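Local coordinates for protein mannitol dehydrogenase (Pseudomonas fluorescens, PDB 1LJ8) that binds NAD and probably oxidises D-mannitol to D-fructose, as a long-chain dehydrogenase with a Rossmann domain and a helical C-terminal domain, at residues 142-146 with 201-206; 116-122 with 171-176; 304-308 with 381-386; 152-156 with 206-210. All blocks are in the same frame, centred on the assembly; numbering follows the deposited sequence.

Contact 1: 142-146 with 201-206; sequences NGEFM and KALLAF
Phe-145 lays its side chain against helix 195-210, and here the contact is tight. Its CB lies 3.5 Å from CB of Ala-205, a methyl small enough to let the chain come close. With CG anti to the backbone N (chi1 179°), the ring is carried on past that methyl. Phe-145 CE1 comes 3.8 Å from the O of Ala-202, which lies over one ring face near the rim and already accepts the helix bond from Phe-206 N. Phe-145 CZ reaches CB of Phe-206 at 3.9 Å, and CE2 meets the edge of the Phe-206 ring in its plane.

The other side is looser and faces solvent. Lys-201, fully extended, sends NZ to the O of Gly-143; the modelled 2.5 Å is very short, so its exact length is doubtful. Glu-144 OE1 stays 5.5 Å from Lys-201 NZ, too far for a salt bridge. Gly-143 itself has a positive phi of 70°, which suits glycine. Next to it, Asn-142 OD1 accepts from Glu-144 N at 2.8 Å, an Asx turn. The turn joins strands 138-139 and 144-145, so this is a small beta hairpin packed on a helix of the Rossmann domain.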
loop_
_atom_site.group_PDB
_atom_site.type_symbol
_atom_site.label_atom_id
_atom_site.label_comp_id
_atom_site.label_asym_id
_atom_site.label_seq_id
_atom_site.Cartn_x
_atom_site.Cartn_y
_atom_site.Cartn_z
ATOM N N ASN A 142 6.488 19.991 3.536
ATOM C CA ASN A 142 7.818 20.584 3.740
ATOM C C ASN A 142 8.980 19.580 3.775
ATOM O O ASN A 142 10.131 19.971 3.993
ATOM C CB ASN A 142 7.801 21.374 5.037
ATOM C CG ASN A 142 7.418 20.510 6.201
ATOM O OD1 ASN A 142 7.528 19.292 6.116
ATOM N ND2 ASN A 142 6.976 21.119 7.294
ATOM N N GLY A 143 8.695 18.298 3.563
ATOM C CA GLY A 143 9.729 17.273 3.571
ATOM C C GLY A 143 10.301 17.001 4.953
ATOM O O GLY A 143 11.336 16.368 5.109
ATOM N N GLU A 144 9.623 17.457 5.981
ATOM C CA GLU A 144 10.150 17.262 7.322
ATOM C C GLU A 144 9.718 15.955 8.017
ATOM O O GLU A 144 8.572 15.559 7.912
ATOM C CB GLU A 144 9.739 18.455 8.188
ATOM C CG GLU A 144 10.509 19.744 7.825
ATOM C CD GLU A 144 12.024 19.512 7.874
ATOM O OE1 GLU A 144 12.681 19.419 6.796
ATOM O OE2 GLU A 144 12.550 19.386 9.004
ATOM N N PHE A 145 10.652 15.302 8.717
ATOM C CA PHE A 145 10.313 14.118 9.497
ATOM C C PHE A 145 9.481 14.620 10.694
ATOM O O PHE A 145 9.826 15.614 11.331
ATOM C CB PHE A 145 11.597 13.426 9.989
ATOM C CG PHE A 145 11.333 12.201 10.834
ATOM C CD1 PHE A 145 10.749 11.078 10.266
ATOM C CD2 PHE A 145 11.706 12.172 12.182
ATOM C CE1 PHE A 145 10.523 9.911 11.023
ATOM C CE2 PHE A 145 11.488 11.004 12.966
ATOM C CZ PHE A 145 10.895 9.878 12.385
HETATM N N MSE A 146 8.383 13.949 11.002
HETATM C CA MSE A 146 7.479 14.376 12.068
HETATM C C MSE A 146 7.898 13.839 13.439
HETATM O O MSE A 146 7.230 13.008 14.034
HETATM C CB MSE A 146 6.054 13.941 11.695
HETATM C CG MSE A 146 5.608 14.639 10.392
HETATM SE SE MSE A 146 4.014 13.802 9.563
HETATM C CE MSE A 146 2.683 14.608 10.676
ATOM N N LYS A 201 15.168 8.770 4.030
ATOM C CA LYS A 201 15.055 10.073 4.680
ATOM C C LYS A 201 14.501 9.982 6.093
ATOM O O LYS A 201 15.003 10.640 7.029
ATOM C CB LYS A 201 14.163 11.011 3.863
ATOM C CG LYS A 201 14.195 12.445 4.360
ATOM C CD LYS A 201 13.192 13.248 3.526
ATOM C CE LYS A 201 13.406 14.750 3.669
ATOM N NZ LYS A 201 12.265 15.448 3.018
ATOM N N ALA A 202 13.470 9.152 6.245
ATOM C CA ALA A 202 12.850 8.973 7.531
ATOM C C ALA A 202 13.773 8.290 8.535
ATOM O O ALA A 202 13.908 8.780 9.679
ATOM C CB ALA A 202 11.559 8.167 7.359
ATOM N N LEU A 203 14.377 7.156 8.139
ATOM C CA LEU A 203 15.258 6.441 9.070
ATOM C C LEU A 203 16.444 7.300 9.468
ATOM O O LEU A 203 16.797 7.351 10.656
ATOM C CB LEU A 203 15.721 5.113 8.493
ATOM C CG LEU A 203 16.532 4.256 9.476
ATOM C CD1 LEU A 203 15.757 3.912 10.766
ATOM C CD2 LEU A 203 16.947 3.001 8.723
ATOM N N LEU A 204 17.028 8.020 8.507
ATOM C CA LEU A 204 18.168 8.880 8.836
ATOM C C LEU A 204 17.763 10.014 9.747
ATOM O O LEU A 204 18.504 10.339 10.697
ATOM C CB LEU A 204 18.824 9.453 7.563
ATOM C CG LEU A 204 19.563 8.420 6.701
ATOM C CD1 LEU A 204 20.199 9.177 5.493
ATOM C CD2 LEU A 204 20.660 7.693 7.502
ATOM N N ALA A 205 16.608 10.625 9.497
ATOM C CA ALA A 205 16.147 11.735 10.345
ATOM C C ALA A 205 15.932 11.234 11.774
ATOM O O ALA A 205 16.303 11.889 12.773
ATOM C CB ALA A 205 14.874 12.303 9.822
ATOM N N PHE A 206 15.357 10.043 11.876
ATOM C CA PHE A 206 15.122 9.461 13.188
ATOM C C PHE A 206 16.457 9.148 13.878
ATOM O O PHE A 206 16.635 9.459 15.045
ATOM C CB PHE A 206 14.295 8.171 13.045
ATOM C CG PHE A 206 13.971 7.528 14.361
ATOM C CD1 PHE A 206 12.842 7.917 15.085
ATOM C CD2 PHE A 206 14.784 6.533 14.856
ATOM C CE1 PHE A 206 12.537 7.304 16.304
ATOM C CE2 PHE A 206 14.485 5.905 16.076
ATOM C CZ PHE A 206 13.374 6.291 16.786
#

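Contact 2: 116-122 with 171-176; sequences IDKLASP and AALTQR
Leu-119 and Ala-172 bring the two helices closest on the apolar side: their CB atoms are 3.4 Å apart, a close fit for two carbons. Ile-116 adds CD1 against CB of Ala-171 at 3.8 Å, while its CG2 branch comes up beside the amide of Gln-175. The methyl of Ala-120 fits against the carbonyl of Ala-172 and the stem of Gln-175.

The polar contacts flank this packing. Gln-175, extended with chi1 -172°, reaches back so that NE2 gives a fairly straight bond (164°) of 2.9 Å to Asp-117 OD1, arriving on its anti side. Gln-175 NE2 also donates to a water at 3.0 Å. Gln-113 NE2 bonds both Asp-117 OD1 and Gln-175 OE1, which fixes the amide's rotation.

Arg-176, bent at chi3, passes its CG over Ala-120 and sends NH1 to Leu-119 O at 2.9 Å. A weak bond runs from the same NH1 to Ser-121 O. NE is bonded to Pro-182 O, so the guanidinium joins a carbonyl of helix 112-119, the loop after it and the loop at Pro-182; the carbonyl-rich end of helix 112-119 would favour its positive charge. A leucine in its place would probably deprive the carbonyls of Leu-119 and Pro-182, and more weakly Ser-121, of this donor.

Helix 112-119 leads into strand 126-129, and helix 165-178 into strand 185-188, its parallel neighbour at the edge of the main sheet. The second helix thus belongs to the crossover between those strands, with helix 212-221 touching it at Leu-173 and Thr-174.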
loop_
_atom_site.group_PDB
_atom_site.type_symbol
_atom_site.label_atom_id
_atom_site.label_comp_id
_atom_site.label_asym_id
_atom_site.label_seq_id
_atom_site.Cartn_x
_atom_site.Cartn_y
_atom_site.Cartn_z
ATOM N N ILE A 116 13.800 -7.583 18.232
ATOM C CA ILE A 116 15.105 -6.944 17.970
ATOM C C ILE A 116 16.126 -8.045 17.642
ATOM O O ILE A 116 16.914 -7.939 16.679
ATOM C CB ILE A 116 15.589 -6.088 19.200
ATOM C CG1 ILE A 116 14.619 -4.912 19.408
ATOM C CG2 ILE A 116 17.060 -5.591 18.998
ATOM C CD1 ILE A 116 14.834 -4.169 20.769
ATOM N N ASP A 117 16.096 -9.134 18.423
ATOM C CA ASP A 117 17.037 -10.245 18.192
ATOM C C ASP A 117 16.867 -10.843 16.797
ATOM O O ASP A 117 17.844 -11.193 16.136
ATOM C CB ASP A 117 16.835 -11.377 19.210
ATOM C CG ASP A 117 17.374 -11.022 20.603
ATOM O OD1 ASP A 117 18.156 -10.066 20.708
ATOM O OD2 ASP A 117 17.005 -11.726 21.582
ATOM N N LYS A 118 15.618 -11.010 16.395
ATOM C CA LYS A 118 15.336 -11.573 15.055
ATOM C C LYS A 118 15.885 -10.624 13.981
ATOM O O LYS A 118 16.575 -11.055 13.057
ATOM C CB LYS A 118 13.812 -11.726 14.870
ATOM C CG LYS A 118 13.398 -12.200 13.439
ATOM C CD LYS A 118 13.998 -13.570 13.070
ATOM C CE LYS A 118 13.374 -14.710 13.885
ATOM N NZ LYS A 118 13.962 -16.036 13.468
ATOM N N LEU A 119 15.563 -9.342 14.100
ATOM C CA LEU A 119 16.045 -8.348 13.121
ATOM C C LEU A 119 17.581 -8.218 13.134
ATOM O O LEU A 119 18.192 -7.783 12.159
ATOM C CB LEU A 119 15.417 -6.981 13.403
ATOM C CG LEU A 119 13.885 -6.958 13.253
ATOM C CD1 LEU A 119 13.349 -5.623 13.843
ATOM C CD2 LEU A 119 13.489 -7.129 11.775
ATOM N N ALA A 120 18.200 -8.563 14.255
ATOM C CA ALA A 120 19.649 -8.480 14.373
ATOM C C ALA A 120 20.368 -9.804 14.092
ATOM O O ALA A 120 21.602 -9.864 14.181
ATOM C CB ALA A 120 20.030 -7.932 15.804
ATOM N N SER A 121 19.623 -10.856 13.730
ATOM C CA SER A 121 20.249 -12.155 13.465
ATOM C C SER A 121 20.972 -12.088 12.108
ATOM O O SER A 121 20.465 -11.517 11.121
ATOM C CB SER A 121 19.238 -13.312 13.547
ATOM O OG SER A 121 18.273 -13.304 12.515
ATOM N N PRO A 122 22.180 -12.660 12.042
ATOM C CA PRO A 122 22.927 -12.596 10.778
ATOM C C PRO A 122 22.248 -13.145 9.531
ATOM O O PRO A 122 22.510 -12.628 8.427
ATOM C CB PRO A 122 24.271 -13.290 11.106
ATOM C CG PRO A 122 23.947 -14.201 12.292
ATOM C CD PRO A 122 22.906 -13.418 13.092
ATOM N N ALA A 171 17.254 -0.159 16.791
ATOM C CA ALA A 171 17.774 -1.026 17.848
ATOM C C ALA A 171 18.435 -2.274 17.247
ATOM O O ALA A 171 19.445 -2.774 17.771
ATOM C CB ALA A 171 16.640 -1.429 18.847
ATOM N N ALA A 172 17.880 -2.818 16.157
ATOM C CA ALA A 172 18.466 -3.994 15.548
ATOM C C ALA A 172 19.829 -3.670 14.932
ATOM O O ALA A 172 20.757 -4.477 15.039
ATOM C CB ALA A 172 17.546 -4.578 14.431
ATOM N N LEU A 173 19.928 -2.515 14.272
ATOM C CA LEU A 173 21.200 -2.177 13.622
ATOM C C LEU A 173 22.280 -1.955 14.671
ATOM O O LEU A 173 23.410 -2.367 14.473
ATOM C CB LEU A 173 21.035 -0.950 12.730
ATOM C CG LEU A 173 20.195 -1.261 11.448
ATOM C CD1 LEU A 173 19.861 0.047 10.735
ATOM C CD2 LEU A 173 20.978 -2.162 10.481
ATOM N N THR A 174 21.921 -1.326 15.780
ATOM C CA THR A 174 22.893 -1.108 16.858
ATOM C C THR A 174 23.424 -2.447 17.385
ATOM O O THR A 174 24.648 -2.634 17.556
ATOM C CB THR A 174 22.239 -0.309 17.983
ATOM O OG1 THR A 174 21.893 0.989 17.476
ATOM C CG2 THR A 174 23.196 -0.171 19.187
ATOM N N GLN A 175 22.512 -3.391 17.619
ATOM C CA GLN A 175 22.881 -4.732 18.099
ATOM C C GLN A 175 23.754 -5.467 17.069
ATOM O O GLN A 175 24.755 -6.122 17.447
ATOM C CB GLN A 175 21.606 -5.538 18.405
ATOM C CG GLN A 175 21.849 -6.893 19.101
ATOM C CD GLN A 175 20.573 -7.460 19.693
ATOM O OE1 GLN A 175 19.927 -6.811 20.522
ATOM N NE2 GLN A 175 20.207 -8.679 19.291
ATOM N N ARG A 176 23.394 -5.393 15.779
ATOM C CA ARG A 176 24.217 -6.034 14.755
ATOM C C ARG A 176 25.642 -5.461 14.776
ATOM O O ARG A 176 26.629 -6.223 14.745
ATOM C CB ARG A 176 23.628 -5.871 13.323
ATOM C CG ARG A 176 22.296 -6.627 13.140
ATOM C CD ARG A 176 21.617 -6.257 11.801
ATOM N NE ARG A 176 22.147 -7.018 10.660
ATOM C CZ ARG A 176 21.615 -8.134 10.174
ATOM N NH1 ARG A 176 20.507 -8.651 10.699
ATOM N NH2 ARG A 176 22.219 -8.776 9.190
HETATM O O HOH W 1 22.130 -10.174 17.482
#

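Contact 3: 304-308 with 381-386; sequences LALTY and KFPKFT
Leu-304 meets the rings of Phe-382 and Phe-385 in a buried contact without hydrogen bonds, between helices 289-313 and 378-385 of the C-terminal domain. The short helical segments run roughly antiparallel, with their axes 12.3 Å apart at closest, so side chains rather than backbones bridge the gap. CG of Leu-304 stands anti to its carbonyl carbon (chi1 -71°), pointing the isobutyl group across. Leu-304 CD1 sits over the centre of the Phe-382 ring, 4.0 Å from the centroid and only 4° off the ring normal, a well-centred CH-pi contact. The Phe-385 ring is met differently: Leu-304 CG lies at its edge, in plane, 3.7 Å from CD1 of Phe-385. OG1 of Thr-386 closes in on Leu-304 CD1 at 3.5 Å. An alanine here is likely to open a gap beneath the Phe-382 face and leave the Phe-385 edge without its neighbour.

This belongs to the all-helical core of a 6PGD-like C-terminal domain. One turn on, Tyr-308 slides past Phe-382: the planes are 15° from parallel, but the rings are offset and have little face in common, and CE1 of Tyr-308 touches CE1 of Phe-382 at 3.8 Å. The Tyr-308 hydroxyl is held by Cys-375 O, and Trp-410 of helix 401-413 meets both Tyr-308 and Phe-382. Phe-385, for its part, also packs on Glu-133 and Asn-191, both NAD-binding residues of the Rossmann domain.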
loop_
_atom_site.group_PDB
_atom_site.type_symbol
_atom_site.label_atom_id
_atom_site.label_comp_id
_atom_site.label_asym_id
_atom_site.label_seq_id
_atom_site.Cartn_x
_atom_site.Cartn_y
_atom_site.Cartn_z
ATOM N N LEU A 304 -8.301 6.776 -6.094
ATOM C CA LEU A 304 -8.926 7.787 -5.213
ATOM C C LEU A 304 -10.006 8.575 -5.908
ATOM O O LEU A 304 -11.047 8.900 -5.312
ATOM C CB LEU A 304 -7.917 8.776 -4.617
ATOM C CG LEU A 304 -6.945 8.326 -3.548
ATOM C CD1 LEU A 304 -6.492 9.573 -2.742
ATOM C CD2 LEU A 304 -7.638 7.368 -2.547
ATOM N N ALA A 305 -9.785 8.887 -7.182
ATOM C CA ALA A 305 -10.807 9.639 -7.920
ATOM C C ALA A 305 -12.115 8.852 -8.045
ATOM O O ALA A 305 -13.204 9.429 -8.057
ATOM C CB ALA A 305 -10.278 10.014 -9.332
ATOM N N LEU A 306 -12.021 7.538 -8.141
ATOM C CA LEU A 306 -13.236 6.722 -8.231
ATOM C C LEU A 306 -13.911 6.385 -6.901
ATOM O O LEU A 306 -15.154 6.276 -6.776
ATOM C CB LEU A 306 -12.907 5.351 -8.839
ATOM C CG LEU A 306 -12.317 5.293 -10.239
ATOM C CD1 LEU A 306 -11.824 3.841 -10.580
ATOM C CD2 LEU A 306 -13.455 5.741 -11.177
ATOM N N THR A 307 -13.072 6.204 -5.904
ATOM C CA THR A 307 -13.561 5.612 -4.661
ATOM C C THR A 307 -14.485 6.385 -3.742
ATOM O O THR A 307 -15.442 5.799 -3.185
ATOM C CB THR A 307 -12.352 5.037 -3.893
ATOM O OG1 THR A 307 -12.810 3.921 -3.104
ATOM C CG2 THR A 307 -11.708 6.079 -2.943
ATOM N N TYR A 308 -14.277 7.680 -3.582
ATOM C CA TYR A 308 -15.157 8.431 -2.692
ATOM C C TYR A 308 -16.462 8.734 -3.421
ATOM O O TYR A 308 -17.534 8.600 -2.836
ATOM C CB TYR A 308 -14.467 9.701 -2.170
ATOM C CG TYR A 308 -13.224 9.329 -1.373
ATOM C CD1 TYR A 308 -11.962 9.675 -1.834
ATOM C CD2 TYR A 308 -13.317 8.541 -0.187
ATOM C CE1 TYR A 308 -10.779 9.249 -1.140
ATOM C CE2 TYR A 308 -12.139 8.100 0.503
ATOM C CZ TYR A 308 -10.890 8.467 0.010
ATOM O OH TYR A 308 -9.732 8.030 0.644
ATOM N N LYS A 381 -3.272 8.911 2.164
ATOM C CA LYS A 381 -3.160 8.677 0.729
ATOM C C LYS A 381 -3.213 9.935 -0.129
ATOM O O LYS A 381 -2.495 10.009 -1.130
ATOM C CB LYS A 381 -4.265 7.719 0.274
ATOM C CG LYS A 381 -4.061 6.316 0.799
ATOM C CD LYS A 381 -5.252 5.457 0.481
ATOM C CE LYS A 381 -4.909 3.964 0.870
ATOM N NZ LYS A 381 -6.099 3.124 0.667
ATOM N N PHE A 382 -4.040 10.907 0.248
ATOM C CA PHE A 382 -4.094 12.118 -0.552
ATOM C C PHE A 382 -2.749 12.769 -0.897
ATOM O O PHE A 382 -2.517 13.068 -2.069
ATOM C CB PHE A 382 -5.046 13.171 0.064
ATOM C CG PHE A 382 -6.466 13.080 -0.482
ATOM C CD1 PHE A 382 -7.455 12.427 0.230
ATOM C CD2 PHE A 382 -6.784 13.610 -1.738
ATOM C CE1 PHE A 382 -8.738 12.294 -0.264
ATOM C CE2 PHE A 382 -8.078 13.483 -2.261
ATOM C CZ PHE A 382 -9.072 12.820 -1.518
ATOM N N PRO A 383 -1.846 12.998 0.092
ATOM C CA PRO A 383 -0.554 13.636 -0.223
ATOM C C PRO A 383 0.362 12.800 -1.104
ATOM O O PRO A 383 1.297 13.338 -1.699
ATOM C CB PRO A 383 0.069 13.928 1.180
ATOM C CG PRO A 383 -0.582 12.848 2.082
ATOM C CD PRO A 383 -2.039 12.834 1.553
ATOM N N LYS A 384 0.115 11.488 -1.182
ATOM C CA LYS A 384 0.920 10.640 -2.053
ATOM C C LYS A 384 0.335 10.491 -3.448
ATOM O O LYS A 384 1.069 10.525 -4.434
ATOM C CB LYS A 384 1.038 9.212 -1.486
ATOM C CG LYS A 384 2.208 9.007 -0.566
ATOM C CD LYS A 384 2.094 9.825 0.682
ATOM C CE LYS A 384 3.328 9.590 1.573
ATOM N NZ LYS A 384 3.359 10.530 2.717
ATOM N N PHE A 385 -0.987 10.322 -3.514
ATOM C CA PHE A 385 -1.645 9.976 -4.776
ATOM C C PHE A 385 -2.240 11.081 -5.609
ATOM O O PHE A 385 -2.325 10.922 -6.844
ATOM C CB PHE A 385 -2.843 9.015 -4.546
ATOM C CG PHE A 385 -2.519 7.729 -3.809
ATOM C CD1 PHE A 385 -3.577 6.901 -3.371
ATOM C CD2 PHE A 385 -1.186 7.303 -3.571
ATOM C CE1 PHE A 385 -3.302 5.656 -2.703
ATOM C CE2 PHE A 385 -0.906 6.067 -2.898
ATOM C CZ PHE A 385 -1.962 5.249 -2.472
ATOM N N THR A 386 -2.655 12.161 -4.939
ATOM C CA THR A 386 -3.444 13.209 -5.597
ATOM C C THR A 386 -2.912 14.633 -5.467
ATOM O O THR A 386 -2.912 15.404 -6.423
ATOM C CB THR A 386 -4.857 13.135 -5.010
ATOM O OG1 THR A 386 -5.332 11.787 -5.164
ATOM C CG2 THR A 386 -5.812 14.173 -5.668
#

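Contact 4: 152-156 with 206-210; sequences IQHDL and FAALH
Leu-156 puts one methyl, CD2, over the faces of two rings, Phe-206 and His-210. Leu-156 CD2 lies 4.1 Å from the centroid of the Phe-206 ring, 25° off the normal and shifted toward the rim. A second CH-pi contact, at 4.0 Å, joins the same Leu-156 CD2 to the centroid of the His-210 ring, again off-centre. The two rings stand at a steep tilt to each other, CE2 of Phe-206 lying at the edge of the imidazole, so the methyl fits the corner they form. The other branch of Leu-156, CD1, leans on CD1 of Leu-209 at 3.8 Å.

Phe-206 can reach this far because its CG is anti to the backbone N (chi1 -178°), which throws the ring toward helix 150-157. Its rim is met from that helix by CG2 of Ile-152, 3.8 Å from Phe-206 CE1, and by CB of Asp-155 close to CZ; both lie near the plane of the ring.

The pair is a helix-helix packing in the Rossmann domain: the segments of helices 150-157 and 195-210 cross at -40° with their axes 10.9 Å apart, a separation filled by these side chains.

Polar groups skirt the apolar part. A water gives a hydrogen bond of 2.8 Å to Asp-155 O and also bonds His-210 NE2, in the imidazole plane, linking the helices. The Asp-155 carboxylate turns to its own side: OD1 takes a nearly straight bond from His-154 ND1 and another from Lys-163 N, while OD2 pairs with Thr-164 OG1.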
loop_
_atom_site.group_PDB
_atom_site.type_symbol
_atom_site.label_atom_id
_atom_site.label_comp_id
_atom_site.label_asym_id
_atom_site.label_seq_id
_atom_site.Cartn_x
_atom_site.Cartn_y
_atom_site.Cartn_z
ATOM N N ILE A 152 6.867 8.349 18.015
ATOM C CA ILE A 152 8.265 8.630 17.673
ATOM C C ILE A 152 8.958 9.151 18.947
ATOM O O ILE A 152 10.081 8.748 19.254
ATOM C CB ILE A 152 8.405 9.695 16.539
ATOM C CG1 ILE A 152 7.820 9.121 15.214
ATOM C CG2 ILE A 152 9.898 10.095 16.353
ATOM C CD1 ILE A 152 8.537 7.889 14.705
ATOM N N GLN A 153 8.307 10.058 19.671
ATOM C CA GLN A 153 8.918 10.535 20.931
ATOM C C GLN A 153 9.113 9.360 21.896
ATOM O O GLN A 153 10.117 9.326 22.649
ATOM C CB GLN A 153 8.034 11.585 21.622
ATOM C CG GLN A 153 8.127 12.967 20.993
ATOM C CD GLN A 153 9.550 13.514 21.018
ATOM O OE1 GLN A 153 10.162 13.647 22.094
ATOM N NE2 GLN A 153 10.098 13.811 19.840
ATOM N N HIS A 154 8.153 8.434 21.912
ATOM C CA HIS A 154 8.278 7.258 22.770
ATOM C C HIS A 154 9.554 6.486 22.442
ATOM O O HIS A 154 10.355 6.153 23.333
ATOM C CB HIS A 154 7.069 6.293 22.626
ATOM C CG HIS A 154 7.297 4.977 23.303
ATOM N ND1 HIS A 154 8.051 3.966 22.735
ATOM C CD2 HIS A 154 6.972 4.549 24.545
ATOM C CE1 HIS A 154 8.175 2.971 23.599
ATOM N NE2 HIS A 154 7.530 3.301 24.704
ATOM N N ASP A 155 9.778 6.214 21.157
ATOM C CA ASP A 155 10.956 5.442 20.783
ATOM C C ASP A 155 12.294 6.156 21.065
ATOM O O ASP A 155 13.302 5.512 21.369
ATOM C CB ASP A 155 10.845 5.018 19.305
ATOM C CG ASP A 155 9.878 3.871 19.110
ATOM O OD1 ASP A 155 9.090 3.588 20.035
ATOM O OD2 ASP A 155 9.915 3.266 18.021
ATOM N N LEU A 156 12.301 7.494 20.987
ATOM C CA LEU A 156 13.511 8.228 21.282
ATOM C C LEU A 156 13.794 8.116 22.787
ATOM O O LEU A 156 14.948 7.955 23.171
ATOM C CB LEU A 156 13.357 9.690 20.850
ATOM C CG LEU A 156 13.269 9.816 19.307
ATOM C CD1 LEU A 156 12.907 11.254 18.940
ATOM C CD2 LEU A 156 14.578 9.427 18.675
ATOM N N PHE A 206 15.357 10.043 11.876
ATOM C CA PHE A 206 15.122 9.461 13.188
ATOM C C PHE A 206 16.457 9.148 13.878
ATOM O O PHE A 206 16.635 9.459 15.045
ATOM C CB PHE A 206 14.295 8.171 13.045
ATOM C CG PHE A 206 13.971 7.528 14.361
ATOM C CD1 PHE A 206 12.842 7.917 15.085
ATOM C CD2 PHE A 206 14.784 6.533 14.856
ATOM C CE1 PHE A 206 12.537 7.304 16.304
ATOM C CE2 PHE A 206 14.485 5.905 16.076
ATOM C CZ PHE A 206 13.374 6.291 16.786
ATOM N N ALA A 207 17.379 8.529 13.162
ATOM C CA ALA A 207 18.669 8.171 13.719
ATOM C C ALA A 207 19.412 9.423 14.205
ATOM O O ALA A 207 20.075 9.387 15.250
ATOM C CB ALA A 207 19.507 7.419 12.697
ATOM N N ALA A 208 19.272 10.515 13.452
ATOM C CA ALA A 208 19.922 11.779 13.794
ATOM C C ALA A 208 19.425 12.329 15.117
ATOM O O ALA A 208 20.180 13.036 15.816
ATOM C CB ALA A 208 19.705 12.810 12.680
ATOM N N LEU A 209 18.166 12.049 15.464
ATOM C CA LEU A 209 17.645 12.500 16.758
ATOM C C LEU A 209 18.289 11.672 17.896
ATOM O O LEU A 209 18.204 12.054 19.054
ATOM C CB LEU A 209 16.117 12.392 16.803
ATOM C CG LEU A 209 15.433 13.356 15.835
ATOM C CD1 LEU A 209 13.977 12.958 15.675
ATOM C CD2 LEU A 209 15.608 14.800 16.348
ATOM N N HIS A 210 18.917 10.541 17.565
ATOM C CA HIS A 210 19.648 9.720 18.551
ATOM C C HIS A 210 21.072 10.261 18.661
ATOM O O HIS A 210 21.446 10.851 19.679
ATOM C CB HIS A 210 19.721 8.269 18.116
ATOM C CG HIS A 210 18.533 7.473 18.532
ATOM N ND1 HIS A 210 18.300 7.131 19.844
ATOM C CD2 HIS A 210 17.494 6.983 17.822
ATOM C CE1 HIS A 210 17.165 6.461 19.928
ATOM N NE2 HIS A 210 16.656 6.356 18.714
HETATM O O HOH W 2 14.780 4.526 19.157
#

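Overall arrangement
Contacts 1 and 4 are neighbours, centres 10 Å apart. They share Phe-206 on helix 195-210, and Phe-145 CE2 touches Ile-152 CG2 at 3.8 Å, so hairpin strand 144-145, helix 150-157 and helix 195-210 pack against one another. Contact 2 lies in the same Rossmann domain, its centre 17 Å from that of contact 4 and 22 Å from that of contact 1; its segments alternate with theirs along the chain. Contact 3 lies in the C-terminal domain, 36 Å from contact 2 between centres. It is the closest of the four to the cofactor: the side chain of Lys-381 is about 6 Å from NAD, against about 9 Å for Ile-152 and 11 Å for Phe-145 and Leu-119.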